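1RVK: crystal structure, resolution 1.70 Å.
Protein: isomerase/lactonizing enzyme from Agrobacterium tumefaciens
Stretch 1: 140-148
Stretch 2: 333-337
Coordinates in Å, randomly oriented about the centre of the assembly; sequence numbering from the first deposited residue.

Stretch 1, residues 140-148: GDELEGGLA
Stretch 2 333-337: LHPFL

Residues 140-148 form an irregular loop without helix or strand, folded back on itself. Asp 141 N donates to Leu 147 O at 3.0 Å, closing the loop at its base, and a type II beta turn from Leu 143 to Gly 146 reverses the chain at its tip, where Gly 146 N donates to Leu 143 O at 2.8 Å. Phi/psi values of -56/126° at Glu 144 and 81/-5° at Gly 145 define the turn. The positive phi of Gly 145 calls for glycine, because a CB there would be jammed against the preceding carbonyl oxygen. Gly 146 (-90/-100°) and Leu 147 (-136/49°) follow. In the second stretch, Leu 333 is extended (-109/153°), as is His 334 (-156/142°), before a type I turn from His 334 to Leu 337, with Pro 335 at -57/-26° and Phe 336 at -82/-10°; Leu 337 N donates to His 334 O at 3.0 Å. The two backbones come nearest at Gly 146 and Pro 335, whose CA atoms are 6.2 Å apart and where the chains run in roughly opposite directions. No backbone hydrogen bond joins the stretches, and the contact, which buries 294 Å² in total, is made largely by side chains from the second turn packing on the first loop.

Its polar link is a single hydrogen bond, from His 334 NE2 to Asp 141 OD2, 2.8 Å long with an N-H...O angle of 153°. The carboxylate oxygen lies at the edge of the imidazole, near the ring plane, where it can meet the N-H. Asp 141 (chi1 50°, p; chi2 51°) uses OD1 to accept from Leu 143 N and Leu 147 N, each at 3.0 Å, so one carboxylate braces the loop with one oxygen and reaches across with the other. His 334 (chi1 -168°, t; chi2 -74°) accepts at ND1 from Phe 336 N, 3.0 Å away and nearly linear at 171°, which fixes the ring against its own turn.

Leu 147 (m, t) brings CD1 to 3.6 Å from His 334 CD2, while its CG lies 4.3 Å from Pro 335 CD in an apolar contact. Gly 146 CA sits 3.7 Å from His 334 CE1, and Gly 146 N is 3.5 Å from Phe 336 CZ; an ideal CB on this glycine would come within 3.1 Å of His 334 CE1 and 3.3 Å of Phe 336 CZ, so the absence of a side chain permits the approach. Gly 146 O, 3.7 Å from Pro 335 CG, is buried without a polar partner.

Phe 336 (chi1 -60°, m; chi2 -9°) points its CB toward the loop and brings its ring up to the first turn. Leu 143 (chi1 -76°, m; chi2 38°, p) meets it through CD2, 3.9 Å from Phe 336 CE2, an apolar pairing. Glu 144 O approaches the ring edge, 3.6 Å from Phe 336 CZ, whereas the Glu 144 CB points away.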

# COMPACT_ATOMS: atom_id res chain seq x y z
N GLY A 140 9.05 7.59 -12.17
CA GLY A 140 10.17 8.28 -12.78
C GLY A 140 10.10 9.79 -12.63
O GLY A 140 9.04 10.36 -12.38
N ASP A 141 11.25 10.44 -12.78
CA ASP A 141 11.32 11.89 -12.67
C ASP A 141 12.24 12.47 -13.73
O ASP A 141 12.57 11.81 -14.72
CB ASP A 141 11.80 12.30 -11.27
CG ASP A 141 13.07 11.58 -10.84
OD1 ASP A 141 14.05 11.57 -11.62
OD2 ASP A 141 13.09 11.03 -9.72
N GLU A 142 12.65 13.72 -13.53
CA GLU A 142 13.55 14.39 -14.46
C GLU A 142 14.75 14.93 -13.69
O GLU A 142 15.38 15.91 -14.09
CB GLU A 142 12.80 15.51 -15.18
CG GLU A 142 11.70 14.99 -16.10
CD GLU A 142 10.91 16.09 -16.77
OE1 GLU A 142 10.06 16.72 -16.10
OE2 GLU A 142 11.13 16.33 -17.98
N LEU A 143 15.06 14.25 -12.59
CA LEU A 143 16.18 14.60 -11.72
C LEU A 143 17.45 13.89 -12.18
O LEU A 143 17.50 12.66 -12.20
CB LEU A 143 15.88 14.21 -10.27
CG LEU A 143 14.91 15.06 -9.44
CD1 LEU A 143 13.77 15.55 -10.29
CD2 LEU A 143 14.40 14.24 -8.27
N GLU A 144 18.47 14.66 -12.53
CA GLU A 144 19.73 14.08 -12.98
C GLU A 144 20.27 13.13 -11.92
O GLU A 144 20.42 13.50 -10.76
CB GLU A 144 20.73 15.20 -13.25
CG GLU A 144 21.94 14.78 -14.06
CD GLU A 144 22.80 15.96 -14.46
OE1 GLU A 144 22.26 16.92 -15.06
OE2 GLU A 144 24.01 15.94 -14.17
N GLY A 145 20.55 11.89 -12.33
CA GLY A 145 21.07 10.91 -11.39
C GLY A 145 20.01 10.24 -10.54
O GLY A 145 20.30 9.32 -9.77
N GLY A 146 18.76 10.70 -10.67
CA GLY A 146 17.68 10.11 -9.90
C GLY A 146 17.05 8.97 -10.67
O GLY A 146 17.57 7.86 -10.68
N LEU A 147 15.91 9.25 -11.30
CA LEU A 147 15.20 8.26 -12.11
C LEU A 147 14.78 8.97 -13.40
O LEU A 147 13.63 8.90 -13.83
CB LEU A 147 13.98 7.73 -11.36
CG LEU A 147 14.30 6.92 -10.10
CD1 LEU A 147 13.01 6.57 -9.36
CD2 LEU A 147 15.06 5.65 -10.48
N ALA A 148 15.74 9.65 -14.01
CA ALA A 148 15.48 10.41 -15.23
C ALA A 148 15.67 9.62 -16.52
O ALA A 148 15.05 9.92 -17.53
CB ALA A 148 16.37 11.64 -15.27
N LEU A 333 10.84 3.63 -3.00
CA LEU A 333 12.28 3.89 -2.91
C LEU A 333 12.83 4.80 -4.00
O LEU A 333 12.31 4.86 -5.11
CB LEU A 333 13.03 2.55 -2.96
CG LEU A 333 13.23 1.66 -1.73
CD1 LEU A 333 12.22 1.93 -0.64
CD2 LEU A 333 13.19 0.21 -2.18
N HIS A 334 13.92 5.49 -3.67
CA HIS A 334 14.58 6.41 -4.60
C HIS A 334 16.04 6.55 -4.18
O HIS A 334 16.34 6.58 -2.98
CB HIS A 334 13.88 7.77 -4.57
CG HIS A 334 14.29 8.69 -5.69
ND1 HIS A 334 15.52 9.31 -5.73
CD2 HIS A 334 13.64 9.06 -6.82
CE1 HIS A 334 15.60 10.03 -6.83
NE2 HIS A 334 14.48 9.89 -7.52
N PRO A 335 16.96 6.63 -5.14
CA PRO A 335 18.37 6.77 -4.76
C PRO A 335 18.70 7.96 -3.86
O PRO A 335 19.66 7.92 -3.10
CB PRO A 335 19.10 6.81 -6.11
CG PRO A 335 18.04 7.29 -7.08
CD PRO A 335 16.81 6.57 -6.61
N PHE A 336 17.91 9.03 -3.94
CA PHE A 336 18.18 10.21 -3.12
C PHE A 336 17.65 10.09 -1.70
O PHE A 336 17.98 10.91 -0.84
CB PHE A 336 17.55 11.46 -3.75
CG PHE A 336 18.06 11.79 -5.12
CD1 PHE A 336 19.14 11.10 -5.67
CD2 PHE A 336 17.46 12.79 -5.87
CE1 PHE A 336 19.62 11.41 -6.94
CE2 PHE A 336 17.92 13.10 -7.15
CZ PHE A 336 19.00 12.41 -7.68
N LEU A 337 16.85 9.06 -1.43
CA LEU A 337 16.27 8.88 -0.11
C LEU A 337 16.73 7.61 0.60
O LEU A 337 17.04 6.60 -0.04
CB LEU A 337 14.74 8.87 -0.22
CG LEU A 337 14.09 10.05 -0.94
CD1 LEU A 337 12.59 9.82 -1.07
CD2 LEU A 337 14.38 11.33 -0.18